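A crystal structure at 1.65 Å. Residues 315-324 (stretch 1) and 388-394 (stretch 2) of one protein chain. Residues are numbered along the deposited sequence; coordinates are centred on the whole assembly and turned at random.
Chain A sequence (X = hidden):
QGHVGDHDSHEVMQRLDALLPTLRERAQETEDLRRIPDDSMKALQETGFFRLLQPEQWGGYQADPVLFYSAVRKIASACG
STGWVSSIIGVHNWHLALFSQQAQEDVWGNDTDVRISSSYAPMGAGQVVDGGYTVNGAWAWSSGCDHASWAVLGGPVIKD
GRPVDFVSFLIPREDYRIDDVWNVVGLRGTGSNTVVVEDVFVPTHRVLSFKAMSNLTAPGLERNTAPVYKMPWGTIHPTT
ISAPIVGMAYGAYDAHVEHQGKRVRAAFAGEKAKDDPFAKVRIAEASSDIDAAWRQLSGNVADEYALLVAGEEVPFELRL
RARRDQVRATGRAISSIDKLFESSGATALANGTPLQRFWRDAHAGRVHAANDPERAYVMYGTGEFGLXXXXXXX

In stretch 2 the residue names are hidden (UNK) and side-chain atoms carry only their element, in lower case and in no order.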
ATOM      1  N   PRO A 315     -25.218  20.301   6.248  1.00 10.48           N
ATOM      2  CA  PRO A 315     -24.839  20.713   4.896  1.00 10.91           C
ATOM      3  C   PRO A 315     -24.398  19.558   4.036  1.00 10.00           C
ATOM      4  O   PRO A 315     -23.850  18.571   4.542  1.00 10.34           O
ATOM      5  CB  PRO A 315     -23.687  21.705   5.117  1.00 11.56           C
ATOM      6  CG  PRO A 315     -23.167  21.430   6.449  1.00 12.94           C
ATOM      7  CD  PRO A 315     -24.280  20.792   7.270  1.00 11.19           C
ATOM      8  N   PHE A 316     -24.612  19.707   2.730  1.00  9.50           N
ATOM      9  CA  PHE A 316     -24.246  18.676   1.793  1.00  9.35           C
ATOM     10  C   PHE A 316     -22.771  18.302   1.866  1.00  8.69           C
ATOM     11  O   PHE A 316     -22.442  17.104   1.756  1.00  7.41           O
ATOM     12  CB  PHE A 316     -24.643  19.079   0.378  1.00  9.67           C
ATOM     13  CG  PHE A 316     -24.700  17.923  -0.574  1.00 10.60           C
ATOM     14  CD1 PHE A 316     -25.616  16.884  -0.378  1.00 14.09           C
ATOM     15  CD2 PHE A 316     -23.828  17.858  -1.660  1.00 12.86           C
ATOM     16  CE1 PHE A 316     -25.664  15.804  -1.257  1.00 14.92           C
ATOM     17  CE2 PHE A 316     -23.880  16.793  -2.543  1.00 13.01           C
ATOM     18  CZ  PHE A 316     -24.795  15.761  -2.339  1.00 11.56           C
ATOM     19  N   GLU A 317     -21.886  19.291   2.074  1.00  8.38           N
ATOM     20  CA  GLU A 317     -20.451  18.997   2.159  1.00  9.17           C
ATOM     21  C   GLU A 317     -20.158  18.000   3.274  1.00  8.44           C
ATOM     22  O   GLU A 317     -19.293  17.122   3.113  1.00  7.61           O
ATOM     23  CB  GLU A 317     -19.575  20.261   2.288  1.00  9.54           C
ATOM     24  CG  GLU A 317     -19.640  21.017   3.638  1.00 14.56           C
ATOM     25  CD  GLU A 317     -18.704  20.480   4.769  1.00 20.19           C
ATOM     26  OE1 GLU A 317     -19.054  20.731   5.951  1.00 23.40           O
ATOM     27  OE2 GLU A 317     -17.639  19.844   4.509  1.00 22.82           O
ATOM     28  N   LEU A 318     -20.884  18.111   4.398  1.00  7.07           N
ATOM     29  CA  LEU A 318     -20.696  17.167   5.498  1.00  7.21           C
ATOM     30  C   LEU A 318     -21.214  15.765   5.150  1.00  6.75           C
ATOM     31  O   LEU A 318     -20.568  14.762   5.476  1.00  7.18           O
ATOM     32  CB  LEU A 318     -21.359  17.713   6.768  1.00  6.98           C
ATOM     33  CG  LEU A 318     -21.340  16.830   8.016  1.00  6.74           C
ATOM     34  CD1 LEU A 318     -19.952  16.314   8.375  1.00  6.56           C
ATOM     35  CD2 LEU A 318     -21.970  17.603   9.204  1.00  6.78           C
ATOM     36  N   ARG A 319     -22.365  15.704   4.484  1.00  6.50           N
ATOM     37  CA  ARG A 319     -22.897  14.415   4.035  1.00  6.34           C
ATOM     38  C   ARG A 319     -21.896  13.737   3.096  1.00  6.15           C
ATOM     39  O   ARG A 319     -21.723  12.518   3.149  1.00  6.59           O
ATOM     40  CB  ARG A 319     -24.254  14.605   3.351  1.00  6.87           C
ATOM     41  CG  ARG A 319     -25.368  14.837   4.386  1.00  7.42           C
ATOM     42  CD  ARG A 319     -26.599  15.438   3.750  1.00  9.30           C
ATOM     43  NE  ARG A 319     -27.172  14.567   2.738  1.00  9.01           N
ATOM     44  CZ  ARG A 319     -28.146  14.924   1.899  1.00 10.34           C
ATOM     45  NH1 ARG A 319     -28.674  16.156   1.954  1.00 10.32           N
ATOM     46  NH2 ARG A 319     -28.607  14.051   0.994  1.00 11.59           N
ATOM     47  N   LEU A 320     -21.220  14.538   2.260  1.00  6.32           N
ATOM     48  CA  LEU A 320     -20.192  13.982   1.363  1.00  5.85           C
ATOM     49  C   LEU A 320     -18.979  13.472   2.135  1.00  6.38           C
ATOM     50  O   LEU A 320     -18.461  12.363   1.857  1.00  6.83           O
ATOM     51  CB  LEU A 320     -19.740  15.032   0.327  1.00  5.03           C
ATOM     52  CG  LEU A 320     -20.791  15.367  -0.732  1.00  5.24           C
ATOM     53  CD1 LEU A 320     -20.395  16.653  -1.488  1.00  8.54           C
ATOM     54  CD2 LEU A 320     -20.984  14.215  -1.712  1.00  8.01           C
ATOM     55  N   ARG A 321     -18.521  14.264   3.116  1.00  6.82           N
ATOM     56  CA  ARG A 321     -17.407  13.810   3.971  1.00  6.98           C
ATOM     57  C   ARG A 321     -17.763  12.524   4.729  1.00  6.30           C
ATOM     58  O   ARG A 321     -16.920  11.631   4.891  1.00  6.38           O
ATOM     59  CB  ARG A 321     -16.957  14.887   4.975  1.00  8.28           C
ATOM     60  CG  ARG A 321     -16.111  15.951   4.305  1.00 11.57           C
ATOM     61  CD  ARG A 321     -15.450  16.857   5.326  1.00 14.55           C
ATOM     62  NE  ARG A 321     -16.410  17.797   5.876  1.00 16.53           N
ATOM     63  CZ  ARG A 321     -16.808  17.860   7.135  1.00 19.16           C
ATOM     64  NH1 ARG A 321     -16.323  17.015   8.050  1.00 23.21           N
ATOM     65  NH2 ARG A 321     -17.688  18.800   7.482  1.00 18.37           N
ATOM     66  N   ALA A 322     -19.009  12.441   5.190  1.00  6.49           N
ATOM     67  CA  ALA A 322     -19.483  11.275   5.919  1.00  6.17           C
ATOM     68  C   ALA A 322     -19.347  10.031   5.062  1.00  6.25           C
ATOM     69  O   ALA A 322     -18.782   9.037   5.489  1.00  6.79           O
ATOM     70  CB  ALA A 322     -20.933  11.478   6.396  1.00  6.79           C
ATOM     71  N   ARG A 323     -19.840  10.105   3.821  1.00  5.87           N
ATOM     72  CA  ARG A 323     -19.715   8.952   2.915  1.00  6.28           C
ATOM     73  C   ARG A 323     -18.259   8.585   2.600  1.00  6.06           C
ATOM     74  O   ARG A 323     -17.882   7.405   2.610  1.00  6.74           O
ATOM     75  CB  ARG A 323     -20.521   9.205   1.650  1.00  5.48           C
ATOM     76  CG  ARG A 323     -22.009   8.929   1.848  1.00  5.90           C
ATOM     77  CD  ARG A 323     -22.268   7.423   1.813  1.00  5.52           C
ATOM     78  NE  ARG A 323     -22.173   6.916   0.424  1.00  5.42           N
ATOM     79  CZ  ARG A 323     -21.741   5.702   0.079  1.00  6.05           C
ATOM     80  NH1 ARG A 323     -21.327   4.819   1.004  1.00  5.75           N
ATOM     81  NH2 ARG A 323     -21.746   5.370  -1.209  1.00  6.26           N
ATOM     82  N   ARG A 324     -17.452   9.613   2.334  1.00  5.73           N
ATOM     83  CA  ARG A 324     -16.009   9.434   2.088  1.00  5.40           C
ATOM     84  C   ARG A 324     -15.348   8.633   3.209  1.00  5.50           C
ATOM     85  O   ARG A 324     -14.678   7.646   2.964  1.00  6.71           O
ATOM     86  CB  ARG A 324     -15.340  10.804   1.947  1.00  5.70           C
ATOM     87  CG  ARG A 324     -13.807  10.736   1.845  1.00  5.29           C
ATOM     88  CD  ARG A 324     -13.151  12.114   2.103  1.00  6.49           C
ATOM     89  NE  ARG A 324     -13.236  12.446   3.516  1.00  7.11           N
ATOM     90  CZ  ARG A 324     -13.010  13.653   4.035  1.00  7.85           C
ATOM     91  NH1 ARG A 324     -12.676  14.705   3.255  1.00  7.54           N
ATOM     92  NH2 ARG A 324     -13.091  13.812   5.354  1.00  7.71           N
ATOM     93  N   UNK A 388     -22.031  18.593 -10.836  1.00 15.06           N
ATOM     94  CA  UNK A 388     -23.318  18.030 -10.391  1.00 14.80           C
ATOM     95  C   UNK A 388     -23.208  16.596  -9.877  1.00 14.11           C
ATOM     96  O   UNK A 388     -22.489  15.776 -10.462  1.00 13.51           O
ATOM     97  c   UNK A 388     -24.177  18.056 -11.664  1.00 14.63           C
ATOM     98  c   UNK A 388     -23.482  19.015 -12.583  1.00 15.99           C
ATOM     99  c   UNK A 388     -22.032  18.882 -12.280  1.00 14.88           C
ATOM    100  N   UNK A 389     -23.942  16.306  -8.804  1.00 13.87           N
ATOM    101  CA  UNK A 389     -24.012  14.959  -8.241  1.00 13.90           C
ATOM    102  C   UNK A 389     -25.439  14.443  -8.344  1.00 13.89           C
ATOM    103  O   UNK A 389     -26.361  15.129  -7.911  1.00 14.51           O
ATOM    104  c   UNK A 389     -23.581  14.973  -6.762  1.00 13.60           C
ATOM    105  c   UNK A 389     -21.566  15.629  -5.339  1.00 13.09           C
ATOM    106  c   UNK A 389     -22.065  15.200  -6.677  1.00 13.21           C
ATOM    107  c   UNK A 389     -24.019  13.678  -6.040  1.00 14.12           C
ATOM    108  N   UNK A 390     -25.620  13.252  -8.911  1.00 13.34           N
ATOM    109  CA  UNK A 390     -26.958  12.638  -9.003  1.00 14.29           C
ATOM    110  C   UNK A 390     -27.116  11.381  -8.143  1.00 13.49           C
ATOM    111  O   UNK A 390     -28.235  10.906  -7.930  1.00 14.08           O
ATOM    112  c   UNK A 390     -27.387  13.506 -11.356  1.00 16.66           C
ATOM    113  c   UNK A 390     -27.324  12.261 -10.448  1.00 14.28           C
ATOM    114  o   UNK A 390     -26.355  11.353 -10.966  1.00 16.65           O
ATOM    115  N   UNK A 391     -26.002  10.846  -7.652  1.00 12.90           N
ATOM    116  CA  UNK A 391     -26.044   9.666  -6.788  1.00 12.16           C
ATOM    117  C   UNK A 391     -26.841  10.053  -5.533  1.00 12.34           C
ATOM    118  O   UNK A 391     -26.611  11.128  -4.925  1.00 12.47           O
ATOM    119  c   UNK A 391     -24.509   7.944  -5.683  1.00 11.27           C
ATOM    120  c   UNK A 391     -24.610   9.256  -6.452  1.00 11.92           C
ATOM    121  o   UNK A 391     -23.382   7.421  -5.654  1.00 10.25           O
ATOM    122  o   UNK A 391     -25.506   7.466  -5.103  1.00 12.27           O
ATOM    123  N   UNK A 392     -27.787   9.201  -5.148  1.00 12.05           N
ATOM    124  CA  UNK A 392     -28.642   9.499  -4.000  1.00 12.89           C
ATOM    125  C   UNK A 392     -28.133   8.887  -2.676  1.00 11.87           C
ATOM    126  O   UNK A 392     -28.727   9.126  -1.618  1.00 11.74           O
ATOM    127  c   UNK A 392     -30.080   9.015  -4.230  1.00 12.81           C
ATOM    128  o   UNK A 392     -30.092   7.591  -4.278  1.00 15.07           O
ATOM    129  c   UNK A 392     -30.637   9.553  -5.559  1.00 15.20           C
ATOM    130  N   UNK A 393     -27.044   8.117  -2.744  1.00 11.24           N
ATOM    131  CA  UNK A 393     -26.513   7.443  -1.548  1.00 11.57           C
ATOM    132  C   UNK A 393     -25.574   8.448  -0.845  1.00  9.78           C
ATOM    133  O   UNK A 393     -24.340   8.366  -0.903  1.00  8.08           O
ATOM    134  c   UNK A 393     -25.844   6.104  -1.892  1.00 11.58           C
ATOM    135 se   UNK A 393     -24.647   3.592  -1.184  1.00 20.19          SE
ATOM    136  c   UNK A 393     -25.431   5.314  -0.648  1.00 11.32           C
ATOM    137  c   UNK A 393     -26.294   2.560  -1.522  1.00 16.55           C
ATOM    138  N   UNK A 394     -26.207   9.422  -0.210  1.00  8.53           N
ATOM    139  CA  UNK A 394     -25.497  10.535   0.434  1.00  8.44           C
ATOM    140  C   UNK A 394     -26.490  11.326   1.282  1.00  8.35           C
ATOM    141  O   UNK A 394     -26.113  11.917   2.294  1.00  7.85           O
ATOM    142  OXT UNK A 394     -27.683  11.362   0.923  1.00  8.75           O
ATOM    143  c   UNK A 394     -24.042  12.626   0.080  1.00  9.66           C
ATOM    144  c   UNK A 394     -24.855  11.485  -0.616  1.00  8.59           C
ATOM    145  c   UNK A 394     -25.938  12.078  -1.544  1.00  8.65           C
TER
HETATM  146  O   HOH W   1     -24.068  11.138   4.030  1.00  6.89           O
HETATM  147  O   HOH W   2     -22.519   7.453  -2.896  1.00  9.81           O

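Position 388 carries three side-chain carbons that close a ring onto the backbone N, and it makes no contact with stretch 1. That closure belongs to proline alone: Pro388.

Position 389 has four carbons, forked at the first, with one arm two carbons long. Its CA-to-CB bond points toward the helix, and the end of the long arm meets the edge of the Phe316 ring and a methyl of Leu320. A beta-branched, wholly hydrocarbon chain of this shape is isoleucine: Ile389 CD1 lies 3.8 Å from Phe316 CE2 and 3.9 Å from Leu320 CD2.

Position 390 shows one carbon bearing an oxygen and a second carbon, and touches nothing on stretch 1. This is Thr390, exposed.

At position 391 two carbons lead to a pair of oxygens on the second, a short carboxylate that makes no direct contact with the helix, hence Asp391. OD1 of Asp391 accepts from the backbone N of position 393 at 2.9 Å, a bond within the tail, while OD2 of Asp391 accepts from the O of water 2 at 2.9 Å.

Position 392 repeats the pattern of one carbon with an oxygen and a carbon. Its CA-to-CB bond points away from the helix, and the side chain makes no contact with it; this is Thr392.

Position 393 is an unbranched chain of two carbons, selenium and a terminal carbon. The selenium lies over one face of the Arg323 guanidinium, and the backbone O accepts from Arg323 NE. The residue is methionine in its selenium form: Met393 SE is 3.4 Å from Arg323 NH2, and Met393 O is 2.9 Å from Arg323 NE. Water 2 links that same O to Arg323 NH2.

Position 394 has three carbons, one carrying the other two, and its backbone ends in O and OXT. The two methyls reach Phe316 and Leu320, and the terminal oxygens meet Arg319. It is Val394, the chain terminus. Val394 CG1 is 3.7 Å from Phe316 CE1, and Val394 CG2 is 3.9 Å from Leu320 CD2.

The contact joins a greasy patch to a charged anchor. Phe316 and Leu320, one turn apart, bring their side-chain ends to Ile389 and Val394. Arg319 and Arg323, also one turn apart, have CA-to-CB bonds that point toward the tail, and they hold its last two residues. Arg319 NE donates to Val394 O at 2.9 Å and Arg319 NH2 to Val394 OXT at 2.8 Å, both nearly straight; the NH2 contact is also a salt bridge. Water 1 donates to Val394 O and Arg319 O, tying the carboxylate to the helix backbone. The rule is economical: a tail without regular secondary structure can pair its terminal charge with arginine and pack its aliphatic side chains beside it.

Stretch 2 388-394: PITDTMV
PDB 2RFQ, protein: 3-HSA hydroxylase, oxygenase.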